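Local coordinates for probable branched-chain amino acid ABC transporter, amino acid binding protein (Thermus thermophilus, PDB 3LKB) that probably binds branched-chain amino acids, such as the valine bound here, and delivers them to an ABC transporter, at residues 139-144 and 198-203; 144-149 and 172-177. The protein carries 2 engineered substitutions. All blocks are in the same frame, centred on the assembly; numbering follows the deposited sequence.

Interaction 1: 139-144 and 198-203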
ATOM      1  N   ARG A 139     -34.972   9.065  12.074  1.00 20.11           N
ATOM      2  CA  ARG A 139     -35.231   9.476  13.457  1.00 21.78           C
ATOM      3  C   ARG A 139     -34.885  10.951  13.675  1.00 21.51           C
ATOM      4  O   ARG A 139     -35.577  11.629  14.396  1.00 21.79           O
ATOM      5  CB  ARG A 139     -34.388   8.656  14.409  1.00 22.50           C
ATOM      6  CG  ARG A 139     -32.800   8.973  14.242  1.00 27.78           C
ATOM      7  CD  ARG A 139     -32.002   9.617  15.457  1.00 28.06           C
ATOM      8  NE  ARG A 139     -31.507   8.597  16.404  1.00 30.82           N
ATOM      9  CZ  ARG A 139     -32.294   7.753  17.094  1.00 29.46           C
ATOM     10  NH1 ARG A 139     -33.620   7.802  16.923  1.00 24.64           N
ATOM     11  NH2 ARG A 139     -31.759   6.854  17.950  1.00 25.34           N
ATOM     12  N   GLU A 140     -33.793  11.430  13.072  1.00 22.09           N
ATOM     13  CA  GLU A 140     -33.367  12.827  13.225  1.00 22.01           C
ATOM     14  C   GLU A 140     -34.281  13.803  12.525  1.00 21.35           C
ATOM     15  O   GLU A 140     -34.567  14.850  13.072  1.00 20.88           O
ATOM     16  CB  GLU A 140     -31.993  13.059  12.629  1.00 22.27           C
ATOM     17  CG  GLU A 140     -30.889  12.776  13.550  1.00 26.26           C
ATOM     18  CD  GLU A 140     -29.789  13.834  13.533  1.00 29.98           C
ATOM     19  OE1 GLU A 140     -29.039  13.855  14.535  1.00 33.46           O
ATOM     20  OE2 GLU A 140     -29.643  14.603  12.545  1.00 29.02           O
ATOM     21  N   LYS A 141     -34.697  13.464  11.300  1.00 20.88           N
ATOM     22  CA  LYS A 141     -35.337  14.409  10.408  1.00 20.95           C
ATOM     23  C   LYS A 141     -36.162  13.659   9.390  1.00 21.42           C
ATOM     24  O   LYS A 141     -35.585  12.945   8.555  1.00 21.43           O
ATOM     25  CB  LYS A 141     -34.277  15.209   9.665  1.00 21.21           C
ATOM     26  CG  LYS A 141     -34.833  16.086   8.528  1.00 22.57           C
ATOM     27  CD  LYS A 141     -34.974  17.535   8.986  1.00 26.49           C
ATOM     28  CE  LYS A 141     -35.773  18.378   7.986  1.00 30.55           C
ATOM     29  NZ  LYS A 141     -35.025  18.637   6.714  1.00 33.62           N
ATOM     30  N   LYS A 142     -37.502  13.796   9.466  1.00 21.81           N
ATOM     31  CA  LYS A 142     -38.431  13.148   8.514  1.00 22.09           C
ATOM     32  C   LYS A 142     -38.388  13.854   7.209  1.00 20.78           C
ATOM     33  O   LYS A 142     -38.233  15.086   7.158  1.00 20.93           O
ATOM     34  CB  LYS A 142     -39.879  13.120   8.982  1.00 22.72           C
ATOM     35  CG  LYS A 142     -40.154  14.076  10.085  1.00 28.89           C
ATOM     36  CD  LYS A 142     -39.882  13.442  11.470  1.00 37.12           C
ATOM     37  CE  LYS A 142     -38.482  13.772  12.079  1.00 41.01           C
ATOM     38  NZ  LYS A 142     -37.866  12.554  12.730  1.00 40.34           N
ATOM     39  N   GLY A 143     -38.518  13.052   6.165  1.00 19.69           N
ATOM     40  CA  GLY A 143     -38.524  13.521   4.796  1.00 18.09           C
ATOM     41  C   GLY A 143     -37.162  14.018   4.364  1.00 17.07           C
ATOM     42  O   GLY A 143     -37.078  14.744   3.369  1.00 16.29           O
ATOM     43  N   ALA A 144     -36.111  13.637   5.101  1.00 15.44           N
ATOM     44  CA  ALA A 144     -34.756  14.141   4.829  1.00 15.48           C
ATOM     45  C   ALA A 144     -34.266  13.810   3.426  1.00 15.61           C
ATOM     46  O   ALA A 144     -34.488  12.723   2.925  1.00 15.51           O
ATOM     47  CB  ALA A 144     -33.769  13.632   5.843  1.00 14.77           C
ATOM     48  N   GLY A 198     -30.486  20.560  -2.384  1.00 19.85           N
ATOM     49  CA  GLY A 198     -30.902  20.534  -0.969  1.00 19.57           C
ATOM     50  C   GLY A 198     -30.586  19.259  -0.180  1.00 18.99           C
ATOM     51  O   GLY A 198     -31.238  18.974   0.819  1.00 19.84           O
ATOM     52  N   VAL A 199     -29.582  18.497  -0.611  1.00 17.53           N
ATOM     53  CA  VAL A 199     -29.127  17.325   0.121  1.00 16.01           C
ATOM     54  C   VAL A 199     -28.757  17.703   1.555  1.00 15.42           C
ATOM     55  O   VAL A 199     -28.136  18.712   1.774  1.00 13.71           O
ATOM     56  CB  VAL A 199     -27.947  16.600  -0.626  1.00 15.80           C
ATOM     57  CG1 VAL A 199     -27.288  15.501   0.215  1.00 13.69           C
ATOM     58  CG2 VAL A 199     -28.464  16.001  -1.937  1.00 16.45           C
ATOM     59  N   GLU A 200     -29.142  16.880   2.528  1.00 15.39           N
ATOM     60  CA  GLU A 200     -28.863  17.230   3.919  1.00 16.09           C
ATOM     61  C   GLU A 200     -28.030  16.182   4.620  1.00 14.96           C
ATOM     62  O   GLU A 200     -27.483  16.420   5.686  1.00 13.52           O
ATOM     63  CB  GLU A 200     -30.152  17.514   4.680  1.00 17.17           C
ATOM     64  CG  GLU A 200     -31.385  16.908   4.083  1.00 23.35           C
ATOM     65  CD  GLU A 200     -32.682  17.604   4.545  1.00 30.92           C
ATOM     66  OE1 GLU A 200     -33.800  17.104   4.206  1.00 32.28           O
ATOM     67  OE2 GLU A 200     -32.564  18.638   5.251  1.00 31.81           O
ATOM     68  N   TYR A 201     -27.943  15.014   3.995  1.00 14.09           N
ATOM     69  CA  TYR A 201     -27.245  13.896   4.566  1.00 12.85           C
ATOM     70  C   TYR A 201     -26.603  13.205   3.411  1.00 12.03           C
ATOM     71  O   TYR A 201     -27.266  12.890   2.433  1.00 12.58           O
ATOM     72  CB  TYR A 201     -28.220  12.932   5.215  1.00 12.71           C
ATOM     73  CG  TYR A 201     -28.846  13.477   6.463  1.00 13.26           C
ATOM     74  CD1 TYR A 201     -28.329  13.155   7.717  1.00 12.50           C
ATOM     75  CD2 TYR A 201     -29.969  14.309   6.399  1.00 14.03           C
ATOM     76  CE1 TYR A 201     -28.903  13.659   8.872  1.00 16.01           C
ATOM     77  CE2 TYR A 201     -30.573  14.814   7.566  1.00 13.20           C
ATOM     78  CZ  TYR A 201     -30.037  14.485   8.791  1.00 15.53           C
ATOM     79  OH  TYR A 201     -30.605  14.979   9.943  1.00 14.46           O
ATOM     80  N   VAL A 202     -25.319  12.967   3.521  1.00 10.30           N
ATOM     81  CA  VAL A 202     -24.648  12.144   2.546  1.00 10.06           C
ATOM     82  C   VAL A 202     -24.204  10.829   3.189  1.00  9.89           C
ATOM     83  O   VAL A 202     -23.481  10.824   4.190  1.00  9.20           O
ATOM     84  CB  VAL A 202     -23.404  12.857   1.978  1.00  9.57           C
ATOM     85  CG1 VAL A 202     -22.825  12.070   0.864  1.00  8.84           C
ATOM     86  CG2 VAL A 202     -23.769  14.187   1.516  1.00  7.80           C
ATOM     87  N   VAL A 203     -24.642   9.722   2.611  1.00  9.15           N
ATOM     88  CA  VAL A 203     -24.222   8.422   3.102  1.00  8.61           C
ATOM     89  C   VAL A 203     -23.168   7.872   2.173  1.00  8.83           C
ATOM     90  O   VAL A 203     -23.393   7.815   0.972  1.00  8.41           O
ATOM     91  CB  VAL A 203     -25.397   7.455   3.141  1.00  8.58           C
ATOM     92  CG1 VAL A 203     -24.921   6.030   3.450  1.00  5.80           C
ATOM     93  CG2 VAL A 203     -26.394   7.943   4.157  1.00  7.75           C
TER
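Tyr201 and Glu140 both hold CG anti to their own carbonyl carbon (chi1 -70° and -87°), and each side chain sets out toward the other segment. The contact joins the end of helix 126-140 to the start of strand 201-205 in an alpha/beta lobe of the periplasmic binding protein fold. Tyr201 OH donates to Glu140 OE2 at 2.8 Å; the acceptor lies at the ring edge, in its plane, and offers its anti lone pair, while the carboxylate is turned 82° against the ring. Tyrosine suits this place because its buried ring carries a hydroxyl far enough to reach an exposed acid. Ala144 CB packs against Tyr201 CE2 at 3.8 Å, a methyl small enough to fit between helix and sheet. A type II turn from Lys141 to Ala144 makes the link, with Gly143 at the third position, where positive phi favours glycine. Lys141, the first residue past the helix, crosses Glu200 at about a right angle in a salt bridge whose hydrogen bonds are weak. Glu200 OE1 has a stronger partner, the backbone N of Lys145. Lys141 NZ stands 2.9 Å from Glu200 OE2 and 3.2 Å from Glu200 OE1.

Interaction 2: 144-149 and 172-177; sequences AKVALV and LQIVDV
Lys145 and Gln173 run side by side and point the same way across two parallel strands. Gln173 CG stands between its backbone N and carbonyl carbon (chi1 71°), and beyond it the chain is extended; Lys145 bends at chi2, which sets its CD 3.6 Å from Gln173 CD. The lysine touches through methylene groups, since NZ remains 3.9 Å from Gln173 OE1, and long polar chains suit this more exposed face of the sheet. An alanine in place of Lys145 would probably leave the Gln173 amide without its aliphatic flank and freer to turn. On the other face, Ile174 CD1 touches both Val146 CG2 at 3.8 Å and Leu148 CD2 at 3.9 Å, branched apolar groups fitting a face under helices. Val146 N binds Gln173 O at 2.8 Å, and Val146 O accepts from Val175 N. Leu148 N then donates to Asp176 O instead of Val175 O: a beta bulge, with Val175 in near-helical backbone torsions (psi -24°). Strand 173-179 is outermost within this chain's sheet, and strand 145-150 pairs on its far side with 201-205. Leu134 of helix 126-140 packs on Val146 and Leu172, while Ala163, Arg164 and Ala167 of helix 160-170 meet Leu148, Ile174 and Val177.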
ATOM      1  N   ALA A 144     -36.111  13.637   5.101  1.00 15.44           N
ATOM      2  CA  ALA A 144     -34.756  14.141   4.829  1.00 15.48           C
ATOM      3  C   ALA A 144     -34.266  13.810   3.426  1.00 15.61           C
ATOM      4  O   ALA A 144     -34.488  12.723   2.925  1.00 15.51           O
ATOM      5  CB  ALA A 144     -33.769  13.632   5.843  1.00 14.77           C
ATOM      6  N   LYS A 145     -33.594  14.754   2.789  1.00 15.71           N
ATOM      7  CA  LYS A 145     -33.014  14.478   1.510  1.00 15.71           C
ATOM      8  C   LYS A 145     -31.632  13.895   1.709  1.00 14.53           C
ATOM      9  O   LYS A 145     -30.812  14.471   2.381  1.00 14.60           O
ATOM     10  CB  LYS A 145     -32.906  15.749   0.680  1.00 17.43           C
ATOM     11  CG  LYS A 145     -34.229  16.557   0.466  1.00 21.14           C
ATOM     12  CD  LYS A 145     -34.417  16.715  -1.021  1.00 25.59           C
ATOM     13  CE  LYS A 145     -34.744  18.117  -1.437  1.00 28.55           C
ATOM     14  NZ  LYS A 145     -36.199  18.247  -1.755  1.00 32.43           N
ATOM     15  N   VAL A 146     -31.369  12.760   1.085  1.00 13.80           N
ATOM     16  CA  VAL A 146     -30.101  12.078   1.245  1.00 12.27           C
ATOM     17  C   VAL A 146     -29.481  11.732  -0.105  1.00 12.16           C
ATOM     18  O   VAL A 146     -30.182  11.446  -1.076  1.00 11.41           O
ATOM     19  CB  VAL A 146     -30.222  10.852   2.214  1.00 12.60           C
ATOM     20  CG1 VAL A 146     -31.609  10.596   2.625  1.00 12.39           C
ATOM     21  CG2 VAL A 146     -29.506   9.546   1.746  1.00 12.15           C
ATOM     22  N   ALA A 147     -28.155  11.766  -0.151  1.00 11.08           N
ATOM     23  CA  ALA A 147     -27.434  11.413  -1.343  1.00 10.92           C
ATOM     24  C   ALA A 147     -26.532  10.240  -0.977  1.00 11.49           C
ATOM     25  O   ALA A 147     -26.021  10.152   0.149  1.00 13.00           O
ATOM     26  CB  ALA A 147     -26.620  12.570  -1.786  1.00 10.75           C
ATOM     27  N   LEU A 148     -26.349   9.324  -1.906  1.00 11.40           N
ATOM     28  CA  LEU A 148     -25.426   8.254  -1.705  1.00 11.39           C
ATOM     29  C   LEU A 148     -24.201   8.536  -2.551  1.00 11.42           C
ATOM     30  O   LEU A 148     -24.327   8.930  -3.715  1.00 11.79           O
ATOM     31  CB  LEU A 148     -26.051   6.912  -2.094  1.00 12.18           C
ATOM     32  CG  LEU A 148     -27.379   6.462  -1.435  1.00 14.68           C
ATOM     33  CD1 LEU A 148     -27.735   5.011  -1.868  1.00 16.27           C
ATOM     34  CD2 LEU A 148     -27.396   6.581   0.090  1.00 14.64           C
ATOM     35  N   VAL A 149     -23.017   8.337  -1.956  1.00 10.66           N
ATOM     36  CA  VAL A 149     -21.744   8.363  -2.669  1.00  9.88           C
ATOM     37  C   VAL A 149     -20.961   7.059  -2.442  1.00  8.80           C
ATOM     38  O   VAL A 149     -20.668   6.695  -1.325  1.00  9.26           O
ATOM     39  CB  VAL A 149     -20.875   9.596  -2.247  1.00 10.58           C
ATOM     40  CG1 VAL A 149     -19.452   9.477  -2.781  1.00  9.77           C
ATOM     41  CG2 VAL A 149     -21.486  10.856  -2.758  1.00 10.13           C
ATOM     42  N   LEU A 172     -37.842   8.840   3.169  1.00 20.63           N
ATOM     43  CA  LEU A 172     -36.692   9.699   2.855  1.00 19.77           C
ATOM     44  C   LEU A 172     -36.568   9.821   1.361  1.00 20.10           C
ATOM     45  O   LEU A 172     -37.052   8.988   0.618  1.00 19.88           O
ATOM     46  CB  LEU A 172     -35.395   9.111   3.394  1.00 19.09           C
ATOM     47  CG  LEU A 172     -35.321   8.748   4.880  1.00 19.22           C
ATOM     48  CD1 LEU A 172     -33.953   8.176   5.202  1.00 16.84           C
ATOM     49  CD2 LEU A 172     -35.644   9.911   5.820  1.00 15.87           C
ATOM     50  N   GLN A 173     -35.900  10.845   0.873  1.00 20.77           N
ATOM     51  CA  GLN A 173     -35.658  10.796  -0.541  1.00 21.18           C
ATOM     52  C   GLN A 173     -34.193  10.736  -0.922  1.00 20.70           C
ATOM     53  O   GLN A 173     -33.381  11.576  -0.537  1.00 22.04           O
ATOM     54  CB  GLN A 173     -36.436  11.860  -1.262  1.00 21.29           C
ATOM     55  CG  GLN A 173     -35.994  13.245  -1.071  1.00 25.96           C
ATOM     56  CD  GLN A 173     -36.842  14.169  -1.932  1.00 31.15           C
ATOM     57  OE1 GLN A 173     -36.459  14.544  -3.050  1.00 30.40           O
ATOM     58  NE2 GLN A 173     -38.028  14.495  -1.433  1.00 34.26           N
ATOM     59  N   ILE A 174     -33.855   9.688  -1.641  1.00 19.69           N
ATOM     60  CA  ILE A 174     -32.546   9.573  -2.215  1.00 18.97           C
ATOM     61  C   ILE A 174     -32.580  10.424  -3.451  1.00 19.34           C
ATOM     62  O   ILE A 174     -33.281  10.064  -4.395  1.00 19.76           O
ATOM     63  CB  ILE A 174     -32.284   8.130  -2.661  1.00 18.92           C
ATOM     64  CG1 ILE A 174     -32.403   7.183  -1.470  1.00 17.21           C
ATOM     65  CG2 ILE A 174     -30.921   8.016  -3.413  1.00 16.93           C
ATOM     66  CD1 ILE A 174     -31.192   7.110  -0.591  1.00 16.77           C
ATOM     67  N   VAL A 175     -31.832  11.515  -3.477  1.00 19.01           N
ATOM     68  CA  VAL A 175     -31.941  12.443  -4.602  1.00 21.05           C
ATOM     69  C   VAL A 175     -30.841  12.234  -5.679  1.00 22.21           C
ATOM     70  O   VAL A 175     -31.020  12.604  -6.858  1.00 22.64           O
ATOM     71  CB  VAL A 175     -32.001  13.925  -4.156  1.00 20.90           C
ATOM     72  CG1 VAL A 175     -32.082  14.025  -2.650  1.00 23.28           C
ATOM     73  CG2 VAL A 175     -30.789  14.676  -4.612  1.00 21.31           C
ATOM     74  N   ASP A 176     -29.711  11.652  -5.281  1.00 22.49           N
ATOM     75  CA  ASP A 176     -28.689  11.302  -6.237  1.00 22.52           C
ATOM     76  C   ASP A 176     -27.935  10.125  -5.708  1.00 22.28           C
ATOM     77  O   ASP A 176     -27.928   9.884  -4.488  1.00 22.63           O
ATOM     78  CB  ASP A 176     -27.729  12.475  -6.441  1.00 23.38           C
ATOM     79  CG  ASP A 176     -27.159  12.530  -7.855  1.00 24.61           C
ATOM     80  OD1 ASP A 176     -27.358  11.544  -8.598  1.00 24.37           O
ATOM     81  OD2 ASP A 176     -26.507  13.563  -8.215  1.00 29.45           O
ATOM     82  N   VAL A 177     -27.363   9.364  -6.633  1.00 21.40           N
ATOM     83  CA  VAL A 177     -26.277   8.468  -6.345  1.00 20.86           C
ATOM     84  C   VAL A 177     -25.134   8.593  -7.351  1.00 21.23           C
ATOM     85  O   VAL A 177     -25.292   8.463  -8.587  1.00 20.87           O
ATOM     86  CB  VAL A 177     -26.727   7.004  -5.983  1.00 21.67           C
ATOM     87  CG1 VAL A 177     -28.216   6.801  -6.103  1.00 23.34           C
ATOM     88  CG2 VAL A 177     -25.919   5.907  -6.671  1.00 20.28           C
TER

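Both contacts reach the same mixed sheet, in its parallel part, and meet at Ala144, where the turn after helix 126-140 enters strand 145-150; their centres are about 8 Å apart. Interaction 2 is nested along the chain inside the loop that interaction 1 closes. Interaction 1 joins a helix end to a strand through charged and hydroxyl side chains, largely at the surface, with buried Tyr201 and Ala144 beneath. In interaction 2 backbone hydrogen bonds do the joining, with an apolar face toward the helices and polar chains on the opposite, more exposed face. Strand 145-150 lies between the other two, and on its 201-205 side Val203 N probably bonds to Ala147 O.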